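Long-range contacts in 3-phytase (Klebsiella pneumoniae, PDB 2WNH), which probably hydrolyses inositol hexakisphosphate, releasing phosphate at the 3-position, as a phytase of the histidine acid phosphatase family: residues V19-R24 / V282-L287; W14-V19 / L78-A83; N314-S319 / F340-L345; F136-T141 / S396-A401; I27-A32 / E55-G60. The protein carries 3 engineered substitutions. All coordinates share one frame; numbering follows the deposited sequence.

Interaction 1. Residues V19-R24 / V282-L287; sequences VVELSR and VRWLLL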
# COMPACT_ATOMS: atom_id res chain seq x y z
N VAL B 19 -21.86 -14.94 -10.23
CA VAL B 19 -21.81 -15.69 -8.98
C VAL B 19 -23.10 -15.43 -8.19
O VAL B 19 -23.54 -14.29 -8.03
CB VAL B 19 -20.60 -15.24 -8.10
CG1 VAL B 19 -20.59 -16.01 -6.77
CG2 VAL B 19 -19.25 -15.44 -8.82
N VAL B 20 -23.70 -16.51 -7.68
CA VAL B 20 -24.78 -16.39 -6.69
C VAL B 20 -24.32 -17.15 -5.46
O VAL B 20 -23.99 -18.34 -5.55
CB VAL B 20 -26.12 -17.01 -7.21
CG1 VAL B 20 -27.18 -17.09 -6.10
CG2 VAL B 20 -26.64 -16.21 -8.40
N GLU B 21 -24.27 -16.46 -4.33
CA GLU B 21 -23.75 -17.05 -3.10
C GLU B 21 -24.72 -16.91 -1.92
O GLU B 21 -25.31 -15.82 -1.71
CB GLU B 21 -22.42 -16.38 -2.76
CG GLU B 21 -21.73 -16.92 -1.51
CD GLU B 21 -20.29 -16.44 -1.40
OE1 GLU B 21 -19.96 -15.41 -2.00
OE2 GLU B 21 -19.48 -17.14 -0.74
N LEU B 22 -24.87 -18.02 -1.19
CA LEU B 22 -25.67 -18.08 0.03
C LEU B 22 -24.75 -18.42 1.20
O LEU B 22 -24.31 -19.57 1.32
CB LEU B 22 -26.79 -19.14 -0.10
CG LEU B 22 -27.68 -19.34 1.15
CD1 LEU B 22 -28.46 -18.05 1.52
CD2 LEU B 22 -28.64 -20.52 0.99
N SER B 23 -24.50 -17.44 2.06
CA SER B 23 -23.57 -17.55 3.16
C SER B 23 -24.31 -17.71 4.48
O SER B 23 -25.36 -17.10 4.67
CB SER B 23 -22.75 -16.26 3.26
OG SER B 23 -21.80 -16.32 4.33
N ARG B 24 -23.73 -18.50 5.39
CA ARG B 24 -24.18 -18.51 6.78
C ARG B 24 -23.58 -17.29 7.44
O ARG B 24 -22.49 -16.82 7.04
CB ARG B 24 -23.69 -19.78 7.51
CG ARG B 24 -24.32 -19.94 8.90
CD ARG B 24 -23.70 -21.09 9.71
NE ARG B 24 -24.20 -21.01 11.10
CZ ARG B 24 -23.76 -21.75 12.12
NH1 ARG B 24 -22.83 -22.68 11.92
NH2 ARG B 24 -24.25 -21.56 13.35
N VAL B 282 -26.24 -7.95 -11.87
CA VAL B 282 -24.99 -7.79 -11.12
C VAL B 282 -24.03 -8.96 -11.39
O VAL B 282 -24.46 -10.03 -11.82
CB VAL B 282 -25.24 -7.67 -9.58
CG1 VAL B 282 -25.97 -6.35 -9.25
CG2 VAL B 282 -25.99 -8.89 -9.05
N ARG B 283 -22.73 -8.76 -11.15
CA ARG B 283 -21.75 -9.85 -11.31
C ARG B 283 -21.81 -10.89 -10.19
O ARG B 283 -21.49 -12.05 -10.40
CB ARG B 283 -20.33 -9.29 -11.39
CG ARG B 283 -20.09 -8.37 -12.61
CD ARG B 283 -20.21 -9.14 -13.93
NE ARG B 283 -20.19 -8.30 -15.14
CZ ARG B 283 -19.11 -8.01 -15.88
NH1 ARG B 283 -17.89 -8.45 -15.55
NH2 ARG B 283 -19.26 -7.27 -16.97
N TRP B 284 -22.19 -10.42 -8.99
CA TRP B 284 -22.18 -11.23 -7.77
C TRP B 284 -23.42 -10.90 -6.93
O TRP B 284 -23.59 -9.76 -6.50
CB TRP B 284 -20.86 -10.94 -7.04
CG TRP B 284 -20.55 -11.65 -5.78
CD1 TRP B 284 -21.22 -12.70 -5.19
CD2 TRP B 284 -19.43 -11.35 -4.93
NE1 TRP B 284 -20.57 -13.05 -4.00
CE2 TRP B 284 -19.48 -12.23 -3.83
CE3 TRP B 284 -18.39 -10.41 -5.01
CZ2 TRP B 284 -18.52 -12.21 -2.80
CZ3 TRP B 284 -17.42 -10.39 -3.98
CH2 TRP B 284 -17.51 -11.28 -2.88
N LEU B 285 -24.29 -11.91 -6.73
CA LEU B 285 -25.45 -11.78 -5.85
C LEU B 285 -25.04 -12.51 -4.59
O LEU B 285 -24.68 -13.68 -4.64
CB LEU B 285 -26.68 -12.46 -6.45
CG LEU B 285 -27.98 -12.44 -5.62
CD1 LEU B 285 -28.45 -11.00 -5.38
CD2 LEU B 285 -29.08 -13.29 -6.35
N LEU B 286 -25.06 -11.78 -3.49
CA LEU B 286 -24.61 -12.32 -2.21
C LEU B 286 -25.78 -12.23 -1.21
O LEU B 286 -26.28 -11.14 -0.90
CB LEU B 286 -23.38 -11.55 -1.72
CG LEU B 286 -22.92 -11.85 -0.29
CD1 LEU B 286 -22.57 -13.34 -0.16
CD2 LEU B 286 -21.70 -11.00 0.12
N LEU B 287 -26.20 -13.41 -0.76
CA LEU B 287 -27.29 -13.58 0.20
C LEU B 287 -26.70 -14.10 1.50
O LEU B 287 -25.91 -15.04 1.51
CB LEU B 287 -28.30 -14.61 -0.33
CG LEU B 287 -28.82 -14.40 -1.75
CD1 LEU B 287 -29.79 -15.54 -2.10
CD2 LEU B 287 -29.50 -13.05 -1.89
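V19-R24 runs parallel to strand 284-289, which V282-L287 enters at W284, in the mixed sheet of the histidine phosphatase fold, with V19 beside W284 and L22 beside L287. The two short segments diverge by only 7°. The ladder is regular: V19 N gives to R283 O (2.9 Å), V19 O takes L285 N, E21 N gives to L285 O, E21 O takes L287 N (2.7 Å), and S23 N reaches L287 O. V20 and L22 spend their backbone bonds on L323 and L321 of strand 320-328, which makes 14-24 an inner strand.

V19, E21, W284 and L286 share one face. There E21 holds CG anti to its backbone N (chi1 -178°) and runs extended alongside the indole, its carboxylate plane nearly coplanar with the ring. W284 NE1 donates to E21 OE1 at 3.2 Å, meeting it nearly along the C-O axis but bent to 140° at the hydrogen. V19 CG1 lies 3.7 Å from W284 CD1, and L286 CD1 comes within 3.8 Å of E21 OE1. On the other face L22 CD1 touches L287 CB at 3.9 Å, and helix 256-274 packs over both leucines.

The other carboxylate oxygen of E21, OE2, bonds to S320 OG and forms a salt bridge with K67. This buried glutamate is therefore gripped at both oxygens; K67 would favour its charged form, while the nearby acid E71 would probably oppose it.

Interaction 2. Residues W14-V19 / L78-A83; sequences WQLEKV and LGLLQA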
# COMPACT_ATOMS: atom_id res chain seq x y z
N TRP B 14 -12.18 -20.41 -20.47
CA TRP B 14 -13.34 -20.39 -19.59
C TRP B 14 -13.50 -19.02 -19.01
O TRP B 14 -12.52 -18.44 -18.56
CB TRP B 14 -13.21 -21.42 -18.45
CG TRP B 14 -13.31 -22.82 -18.95
CD1 TRP B 14 -12.30 -23.75 -19.02
CD2 TRP B 14 -14.48 -23.46 -19.48
NE1 TRP B 14 -12.78 -24.92 -19.56
CE2 TRP B 14 -14.11 -24.77 -19.85
CE3 TRP B 14 -15.81 -23.05 -19.68
CZ2 TRP B 14 -15.02 -25.68 -20.41
CZ3 TRP B 14 -16.71 -23.95 -20.23
CH2 TRP B 14 -16.31 -25.25 -20.58
N GLN B 15 -14.72 -18.51 -19.02
CA GLN B 15 -15.00 -17.15 -18.54
C GLN B 15 -16.11 -17.16 -17.48
O GLN B 15 -17.18 -17.69 -17.71
CB GLN B 15 -15.45 -16.31 -19.74
CG GLN B 15 -15.97 -14.95 -19.41
CD GLN B 15 -16.59 -14.31 -20.63
OE1 GLN B 15 -17.69 -14.66 -21.06
NE2 GLN B 15 -15.86 -13.36 -21.22
N LEU B 16 -15.84 -16.57 -16.32
CA LEU B 16 -16.87 -16.50 -15.28
C LEU B 16 -17.81 -15.33 -15.53
O LEU B 16 -17.36 -14.18 -15.66
CB LEU B 16 -16.21 -16.35 -13.90
CG LEU B 16 -17.13 -16.20 -12.68
CD1 LEU B 16 -17.98 -17.46 -12.51
CD2 LEU B 16 -16.27 -15.99 -11.45
N GLU B 17 -19.12 -15.63 -15.62
CA GLU B 17 -20.13 -14.59 -15.87
C GLU B 17 -20.88 -14.08 -14.65
O GLU B 17 -21.32 -12.93 -14.63
CB GLU B 17 -21.20 -15.08 -16.83
CG GLU B 17 -20.70 -15.52 -18.19
CD GLU B 17 -21.86 -15.80 -19.10
OE1 GLU B 17 -22.38 -14.87 -19.73
OE2 GLU B 17 -22.26 -16.98 -19.19
N LYS B 18 -21.12 -14.95 -13.67
CA LYS B 18 -22.07 -14.62 -12.61
C LYS B 18 -21.83 -15.53 -11.42
O LYS B 18 -21.60 -16.73 -11.59
CB LYS B 18 -23.52 -14.79 -13.10
CG LYS B 18 -24.63 -14.51 -12.06
CD LYS B 18 -24.54 -13.12 -11.50
CE LYS B 18 -25.72 -12.78 -10.60
NZ LYS B 18 -26.99 -12.52 -11.38
N VAL B 19 -21.86 -14.94 -10.23
CA VAL B 19 -21.81 -15.69 -8.98
C VAL B 19 -23.10 -15.43 -8.19
O VAL B 19 -23.54 -14.29 -8.03
CB VAL B 19 -20.60 -15.24 -8.10
CG1 VAL B 19 -20.59 -16.01 -6.77
CG2 VAL B 19 -19.25 -15.44 -8.82
N LEU B 78 -9.92 -13.57 -11.77
CA LEU B 78 -10.67 -14.23 -12.85
C LEU B 78 -11.34 -13.24 -13.81
O LEU B 78 -11.97 -13.66 -14.79
CB LEU B 78 -11.75 -15.13 -12.25
CG LEU B 78 -11.26 -16.40 -11.56
CD1 LEU B 78 -12.47 -17.15 -10.97
CD2 LEU B 78 -10.51 -17.30 -12.53
N GLY B 79 -11.23 -11.95 -13.52
CA GLY B 79 -11.78 -10.94 -14.41
C GLY B 79 -13.27 -10.66 -14.30
O GLY B 79 -13.81 -9.94 -15.11
N LEU B 80 -13.94 -11.25 -13.31
CA LEU B 80 -15.35 -10.98 -13.07
C LEU B 80 -15.56 -9.54 -12.55
O LEU B 80 -16.48 -8.82 -12.97
CB LEU B 80 -15.91 -11.98 -12.05
CG LEU B 80 -17.39 -11.79 -11.73
CD1 LEU B 80 -18.32 -12.25 -12.89
CD2 LEU B 80 -17.73 -12.52 -10.45
N LEU B 81 -14.70 -9.16 -11.61
CA LEU B 81 -14.77 -7.85 -10.97
C LEU B 81 -13.67 -6.95 -11.47
O LEU B 81 -12.58 -7.42 -11.85
CB LEU B 81 -14.59 -7.97 -9.45
CG LEU B 81 -15.67 -8.84 -8.78
CD1 LEU B 81 -15.32 -9.11 -7.30
CD2 LEU B 81 -17.07 -8.26 -8.97
N GLN B 82 -13.95 -5.65 -11.39
CA GLN B 82 -12.98 -4.60 -11.72
C GLN B 82 -11.92 -4.44 -10.64
O GLN B 82 -12.13 -4.75 -9.47
CB GLN B 82 -13.69 -3.25 -11.96
CG GLN B 82 -14.45 -2.65 -10.76
CD GLN B 82 -15.91 -3.03 -10.73
OE1 GLN B 82 -16.27 -4.20 -10.53
NE2 GLN B 82 -16.79 -2.05 -10.94
N ALA B 83 -10.76 -3.92 -11.04
CA ALA B 83 -9.79 -3.44 -10.08
C ALA B 83 -10.43 -2.28 -9.29
O ALA B 83 -11.29 -1.55 -9.81
CB ALA B 83 -8.54 -2.95 -10.84
O HOH W 1 -13.11 -15.65 -16.03
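L16 and V19 of the first strand pack against L80, which sits in the loop that leaves helix 58-77 through a Schellman motif, with G79 at positive phi. L80 is the knot of the contact. Its CG lies anti to the backbone N (chi1 -180°), which carries both methyls over to the strand. CD2 lodges against V19 CG2 at 3.7 Å and L16 CD2 at 3.9 Å. CD1 takes a different surface, the peptide backbone itself: it is 3.5 Å from L16 O and equally near E17 O. L78 CD1 meets the same L16 methyl, CD2, at 4.0 Å, so that one branch of L16 touches both L78 and L80.

One shell out, the strand bends at a classic beta bulge in which E17 and K18 both face R325. E17 turns away from the loop and forms salt bridges with R334 and R325, while K18 NZ bonds to G273 O. Y75 of helix 58-77 touches both L16 and V19. The loop is tied to the sheet by R283, whose NH1 donates to L80 O. A second subunit reaches in as well: R12 of that chain bonds through NH2 to L16 O.

A single water also bridges the backbones of the two segments, accepting from L16 N at 2.9 Å and donating to L78 O at 2.6 Å.

Interaction 3. Residues N314-S319 / F340-L345; sequences NIPPGS and FQAQGL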
# COMPACT_ATOMS: atom_id res chain seq x y z
N ASN B 314 -22.26 -30.77 7.55
CA ASN B 314 -22.02 -29.70 8.53
C ASN B 314 -21.89 -28.35 7.81
O ASN B 314 -21.28 -28.27 6.74
CB ASN B 314 -20.75 -29.96 9.36
CG ASN B 314 -20.56 -28.96 10.45
OD1 ASN B 314 -20.02 -27.87 10.24
ND2 ASN B 314 -21.01 -29.30 11.65
N ILE B 315 -22.50 -27.31 8.39
CA ILE B 315 -22.46 -25.95 7.85
C ILE B 315 -21.76 -25.00 8.87
O ILE B 315 -22.40 -24.48 9.79
CB ILE B 315 -23.92 -25.45 7.52
CG1 ILE B 315 -24.64 -26.42 6.56
CG2 ILE B 315 -23.93 -24.00 6.97
CD1 ILE B 315 -26.20 -26.41 6.77
N PRO B 316 -20.44 -24.81 8.73
CA PRO B 316 -19.68 -23.94 9.63
C PRO B 316 -20.01 -22.46 9.55
O PRO B 316 -20.56 -21.99 8.54
CB PRO B 316 -18.22 -24.18 9.19
CG PRO B 316 -18.23 -25.55 8.56
CD PRO B 316 -19.54 -25.50 7.78
N PRO B 317 -19.71 -21.70 10.60
CA PRO B 317 -19.93 -20.25 10.51
C PRO B 317 -19.15 -19.63 9.35
O PRO B 317 -17.98 -20.01 9.10
CB PRO B 317 -19.39 -19.73 11.86
CG PRO B 317 -18.47 -20.85 12.34
CD PRO B 317 -19.16 -22.11 11.90
N GLY B 318 -19.79 -18.70 8.65
CA GLY B 318 -19.22 -18.03 7.49
C GLY B 318 -18.98 -18.94 6.29
O GLY B 318 -18.33 -18.54 5.33
N SER B 319 -19.52 -20.17 6.31
CA SER B 319 -19.43 -21.06 5.16
C SER B 319 -20.47 -20.63 4.12
O SER B 319 -21.38 -19.86 4.44
CB SER B 319 -19.68 -22.50 5.59
OG SER B 319 -21.04 -22.67 6.00
N PHE B 340 -19.85 -26.13 -2.11
CA PHE B 340 -19.97 -25.67 -0.75
C PHE B 340 -18.55 -25.46 -0.23
O PHE B 340 -17.66 -26.27 -0.51
CB PHE B 340 -20.69 -26.70 0.12
CG PHE B 340 -20.82 -26.27 1.56
CD1 PHE B 340 -21.67 -25.22 1.91
CD2 PHE B 340 -20.07 -26.88 2.56
CE1 PHE B 340 -21.79 -24.78 3.23
CE2 PHE B 340 -20.20 -26.44 3.90
CZ PHE B 340 -21.05 -25.40 4.23
N GLN B 341 -18.35 -24.36 0.48
CA GLN B 341 -17.02 -24.04 1.01
C GLN B 341 -17.08 -23.60 2.46
O GLN B 341 -18.05 -22.95 2.87
CB GLN B 341 -16.36 -22.95 0.14
CG GLN B 341 -17.02 -21.58 0.27
CD GLN B 341 -16.42 -20.55 -0.68
OE1 GLN B 341 -15.21 -20.55 -0.92
NE2 GLN B 341 -17.26 -19.69 -1.24
N ALA B 342 -16.02 -23.93 3.20
CA ALA B 342 -15.84 -23.53 4.62
C ALA B 342 -14.37 -23.50 5.02
O ALA B 342 -13.53 -24.06 4.34
CB ALA B 342 -16.57 -24.52 5.54
N GLN B 343 -14.08 -22.89 6.15
CA GLN B 343 -12.77 -23.08 6.75
C GLN B 343 -12.84 -24.18 7.79
O GLN B 343 -13.87 -24.37 8.43
CB GLN B 343 -12.31 -21.80 7.43
CG GLN B 343 -11.92 -20.71 6.43
CD GLN B 343 -11.01 -19.67 7.08
OE1 GLN B 343 -9.77 -19.71 6.94
NE2 GLN B 343 -11.62 -18.74 7.78
N GLY B 344 -11.72 -24.86 7.97
CA GLY B 344 -11.56 -25.87 9.05
C GLY B 344 -11.59 -25.28 10.46
O GLY B 344 -11.46 -24.07 10.66
N LEU B 345 -11.78 -26.16 11.46
CA LEU B 345 -11.93 -25.73 12.84
C LEU B 345 -10.72 -24.96 13.37
O LEU B 345 -10.89 -23.92 14.02
CB LEU B 345 -12.17 -26.96 13.73
CG LEU B 345 -13.56 -27.57 13.62
CD1 LEU B 345 -13.50 -29.01 14.12
CD2 LEU B 345 -14.58 -26.76 14.39
O HOH W 2 -16.31 -21.43 7.25
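S319 and P316 press closely on F340 and A342, while the far end of the contact, toward Q343, is held by water. On the tight side S319 CB lies 3.2 Å from Q341 O, and S319 OG comes obliquely to within 3.3 Å of F340 CZ. P316 CD approaches the same ring at its edge, in the ring plane, and P316 CG rests on A342 CB at 3.6 Å. A type II beta turn from P316 to S319 shapes this surface, with G318 at positive phi. S319 OG stands between its backbone N and carbonyl carbon (chi1 68°), where it donates to P316 O at 2.7 Å on an in-plane lone pair, which fixes the hydroxyl's rotation beside the phenyl ring; S319 N donates to the same oxygen.

The other side is looser. P316 CB stays 4.4 Å from Q343 O; beside this a water donates to P317 O and accepts from Q343 N, both at 2.9 Å. Q343 is about 6 Å, between side chains, from H358, a magnesium site empty in this chain.

W305 stacks on F340. I315 packs on helix 291-301, and the two prolines lean on R215 of helix 204-219. S319 and G318 pair with R24, the last residue of strand 14-24, and H25 just after it; A342 pairs with L361 on strand 361-364.

Interaction 4. Residues F136-T141 / S396-A401; sequences FAATQT and SAPAVA. Engineered in segment 396-401: A397 (natural residue Thr).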
# COMPACT_ATOMS: atom_id res chain seq x y z
N PHE B 136 -44.57 -16.47 6.47
CA PHE B 136 -45.36 -16.15 5.29
C PHE B 136 -46.24 -17.33 4.89
O PHE B 136 -45.78 -18.48 4.88
CB PHE B 136 -44.45 -15.73 4.12
CG PHE B 136 -43.64 -14.48 4.41
CD1 PHE B 136 -42.40 -14.57 5.04
CD2 PHE B 136 -44.14 -13.22 4.06
CE1 PHE B 136 -41.66 -13.43 5.33
CE2 PHE B 136 -43.39 -12.06 4.32
CZ PHE B 136 -42.15 -12.17 4.97
N ALA B 137 -47.50 -17.05 4.56
CA ALA B 137 -48.49 -18.11 4.29
C ALA B 137 -48.05 -19.17 3.28
O ALA B 137 -48.25 -20.36 3.51
CB ALA B 137 -49.86 -17.50 3.87
N ALA B 138 -47.43 -18.75 2.17
CA ALA B 138 -47.08 -19.69 1.10
C ALA B 138 -45.98 -20.68 1.48
O ALA B 138 -45.84 -21.73 0.85
CB ALA B 138 -46.70 -18.95 -0.19
N THR B 139 -45.21 -20.33 2.51
CA THR B 139 -43.99 -21.06 2.80
C THR B 139 -43.98 -21.68 4.21
O THR B 139 -42.95 -22.21 4.66
CB THR B 139 -42.74 -20.14 2.52
OG1 THR B 139 -42.88 -18.92 3.26
CG2 THR B 139 -42.64 -19.80 1.04
N GLN B 140 -45.11 -21.62 4.91
CA GLN B 140 -45.22 -22.22 6.23
C GLN B 140 -45.54 -23.70 6.13
O GLN B 140 -46.32 -24.10 5.26
CB GLN B 140 -46.33 -21.55 7.03
CG GLN B 140 -45.91 -20.23 7.63
CD GLN B 140 -47.09 -19.39 8.04
OE1 GLN B 140 -48.22 -19.61 7.58
NE2 GLN B 140 -46.85 -18.41 8.90
N THR B 141 -44.96 -24.50 7.02
CA THR B 141 -45.31 -25.92 7.10
C THR B 141 -46.66 -26.09 7.81
O THR B 141 -47.09 -25.21 8.57
CB THR B 141 -44.27 -26.71 7.91
OG1 THR B 141 -44.09 -26.08 9.18
CG2 THR B 141 -42.92 -26.78 7.17
N SER B 396 -44.90 -23.41 -3.12
CA SER B 396 -44.08 -22.87 -2.04
C SER B 396 -42.94 -22.00 -2.57
O SER B 396 -42.08 -21.58 -1.80
CB SER B 396 -43.49 -23.99 -1.19
OG SER B 396 -44.50 -24.83 -0.67
N ALA B 397 -42.97 -21.70 -3.86
CA ALA B 397 -41.90 -20.94 -4.48
C ALA B 397 -42.40 -19.70 -5.21
O ALA B 397 -42.18 -19.60 -6.41
CB ALA B 397 -41.09 -21.86 -5.43
N PRO B 398 -43.03 -18.75 -4.49
CA PRO B 398 -43.51 -17.55 -5.16
C PRO B 398 -42.34 -16.69 -5.63
O PRO B 398 -41.25 -16.76 -5.05
CB PRO B 398 -44.28 -16.81 -4.05
CG PRO B 398 -43.63 -17.26 -2.78
CD PRO B 398 -43.28 -18.70 -3.03
N ALA B 399 -42.56 -15.90 -6.67
CA ALA B 399 -41.54 -14.96 -7.13
C ALA B 399 -41.28 -13.91 -6.05
O ALA B 399 -42.22 -13.42 -5.41
CB ALA B 399 -41.98 -14.29 -8.42
N VAL B 400 -40.01 -13.57 -5.86
CA VAL B 400 -39.63 -12.54 -4.90
C VAL B 400 -38.81 -11.56 -5.72
O VAL B 400 -37.93 -11.97 -6.45
CB VAL B 400 -38.72 -13.12 -3.78
CG1 VAL B 400 -38.17 -12.02 -2.85
CG2 VAL B 400 -39.48 -14.16 -2.97
N ALA B 401 -39.13 -10.27 -5.62
CA ALA B 401 -38.26 -9.23 -6.19
C ALA B 401 -36.96 -9.25 -5.38
O ALA B 401 -36.97 -8.94 -4.18
CB ALA B 401 -38.90 -7.87 -6.05
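A138 O points at the backbone of S396, a CA-H...O contact of 3.6 Å from S396 CA to A138 O, and the CA atoms of T139 and S396 lie 5.2 Å apart. The chain at A138 is in a tight turn, with T139 N bonded to F136 O.

The side chains add light contacts. T139 CG2, anti to its own carbonyl carbon, lies 3.4 Å from S396 O and 4.3 Å from P398 CD. A138 CB and P398 CG meet at 4.4 Å, a loose methyl-to-ring touch near the surface. T139 OG1, with a chi1 of 54°, turns to another partner and bonds to T133 O. S396 OG is anti to its carbonyl carbon; it comes only to 3.7 Å from A138 O, and bonds instead to D393. K261 joins the two loops: its NZ is hydrogen-bonded to the backbone A138 O and to the hydroxyl S396 OG.

P398 and V400 both rest on V265 of helix 256-274, the helix that also carries K261. The arrangement is a loop-to-loop contact: the C-terminal tail, after helix 381-388, packs on helix 256-274 and touches the loop leading into helix 143-154, well away from the annotated sites.

Interaction 5. Residues I27-A32 / E55-G60; sequences IRPPTA and ELTGHG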
# COMPACT_ATOMS: atom_id res chain seq x y z
N ILE B 27 -19.43 -16.49 13.30
CA ILE B 27 -19.50 -16.98 14.68
C ILE B 27 -20.38 -16.10 15.59
O ILE B 27 -20.27 -14.87 15.59
CB ILE B 27 -18.08 -17.13 15.28
CG1 ILE B 27 -17.24 -18.08 14.40
CG2 ILE B 27 -18.14 -17.57 16.77
CD1 ILE B 27 -15.75 -17.89 14.59
N ARG B 28 -21.27 -16.75 16.35
CA ARG B 28 -22.11 -16.08 17.36
C ARG B 28 -22.02 -16.89 18.66
O ARG B 28 -21.71 -18.09 18.60
CB ARG B 28 -23.59 -16.06 16.93
CG ARG B 28 -24.10 -17.42 16.48
CD ARG B 28 -25.64 -17.48 16.58
NE ARG B 28 -26.13 -18.81 16.22
CZ ARG B 28 -26.05 -19.88 17.01
NH1 ARG B 28 -25.53 -19.80 18.24
NH2 ARG B 28 -26.52 -21.05 16.56
N PRO B 29 -22.33 -16.25 19.81
CA PRO B 29 -22.53 -17.03 21.05
C PRO B 29 -23.85 -17.77 20.88
O PRO B 29 -24.57 -17.54 19.89
CB PRO B 29 -22.68 -15.96 22.13
CG PRO B 29 -22.13 -14.66 21.48
CD PRO B 29 -22.54 -14.82 20.04
N PRO B 30 -24.21 -18.64 21.85
CA PRO B 30 -25.54 -19.26 21.77
C PRO B 30 -26.62 -18.18 21.64
O PRO B 30 -26.44 -17.07 22.13
CB PRO B 30 -25.67 -19.97 23.14
CG PRO B 30 -24.62 -19.36 24.01
CD PRO B 30 -23.48 -19.04 23.07
N THR B 31 -27.75 -18.50 21.03
CA THR B 31 -28.87 -17.57 21.10
C THR B 31 -29.45 -17.60 22.52
O THR B 31 -29.15 -18.51 23.29
CB THR B 31 -29.97 -17.95 20.13
OG1 THR B 31 -30.51 -19.20 20.55
CG2 THR B 31 -29.41 -18.11 18.70
N ALA B 32 -30.27 -16.61 22.85
CA ALA B 32 -30.92 -16.59 24.16
C ALA B 32 -31.68 -17.89 24.43
O ALA B 32 -31.53 -18.47 25.51
CB ALA B 32 -31.84 -15.38 24.29
N GLU B 55 -25.54 -12.54 18.60
CA GLU B 55 -24.96 -11.50 17.71
C GLU B 55 -23.61 -11.95 17.15
O GLU B 55 -23.01 -12.92 17.65
CB GLU B 55 -24.87 -10.15 18.41
CG GLU B 55 -26.25 -9.63 18.81
CD GLU B 55 -26.26 -8.20 19.30
OE1 GLU B 55 -25.21 -7.52 19.31
OE2 GLU B 55 -27.36 -7.74 19.67
N LEU B 56 -23.15 -11.30 16.07
CA LEU B 56 -21.87 -11.72 15.44
C LEU B 56 -20.72 -11.25 16.34
O LEU B 56 -20.64 -10.06 16.71
CB LEU B 56 -21.72 -11.10 14.05
CG LEU B 56 -20.42 -11.43 13.29
CD1 LEU B 56 -20.41 -12.87 12.83
CD2 LEU B 56 -20.23 -10.50 12.07
N THR B 57 -19.82 -12.16 16.70
CA THR B 57 -18.70 -11.78 17.56
C THR B 57 -17.63 -11.05 16.75
O THR B 57 -17.62 -11.16 15.52
CB THR B 57 -18.04 -12.99 18.23
OG1 THR B 57 -17.31 -13.75 17.26
CG2 THR B 57 -19.10 -13.88 18.91
N GLY B 58 -16.73 -10.33 17.44
CA GLY B 58 -15.66 -9.62 16.74
C GLY B 58 -14.77 -10.61 16.01
O GLY B 58 -14.38 -10.40 14.86
N HIS B 59 -14.41 -11.71 16.68
CA HIS B 59 -13.62 -12.76 16.06
C HIS B 59 -14.35 -13.33 14.83
O HIS B 59 -13.75 -13.58 13.76
CB HIS B 59 -13.32 -13.84 17.10
CG HIS B 59 -12.50 -14.99 16.60
ND1 HIS B 59 -11.18 -15.15 16.96
CD2 HIS B 59 -12.82 -16.05 15.82
CE1 HIS B 59 -10.72 -16.27 16.41
NE2 HIS B 59 -11.69 -16.83 15.72
N GLY B 60 -15.67 -13.48 14.97
CA GLY B 60 -16.52 -13.90 13.84
C GLY B 60 -16.42 -12.93 12.68
O GLY B 60 -16.28 -13.35 11.53
O HOH W 3 -17.05 -16.18 11.56
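I27 reaches across to T57, H59 and G60, and its side chain can be followed outward. CB lies 3.9 Å from G60 CA. From there CG2 approaches T57 OG1, also at 3.9 Å. The other branch starts with CG1 anti to the carbonyl carbon (chi1 -57°) and ends in CD1, which meets H59 CD2 at 3.7 Å, at the edge of the imidazole and near its plane.

The backbone carries the one direct hydrogen bond: T57 N donates to I27 O at 3.0 Å, almost straight at 172°. Next to it P29 CD is wedged 3.1 Å from E55 O and slides past T57 CG2. A water links I27 N to G60 O.

T57 is the N-cap of helix 58-77; its OG1 accepts from G60 N at 2.8 Å and also bonds to E220. The ring of H59 is fixed at both nitrogens, NE2 to L348 O and ND1 to D110 of a third subunit. Within its own loop, R28 NH1 donates to P29 O, which lies in the guanidinium plane.

R24 to P30 spell the RHGxRxP signature of histidine acid phosphatases, whose histidine is catalytic in the family; here its central residue, I27, is bonded through its carbonyl to the N-cap T57.

Interactions 1 and 2 share V19 on strand 14-24, their centres about 13 Å apart, and R283 NH1 bonding to L80 O joins them directly. Interaction 3, its centre about 16 Å from that of interaction 1, reaches the same sheet through strand 334-342; R24 links the two by bonding to I315 and S319. Interaction 5 follows strand 14-24 in sequence and touches interaction 3, centres about 15 Å apart, where P317 packs on I27. It falls wholly within the chain spans of interactions 1 and 2, whose segments alternate. Interaction 4 stands apart, centre about 20 Å from that of interaction 1. Interactions 1 to 3 tie distant parts of the chain into one sheet, and the signature loop follows directly from its strand 14-24.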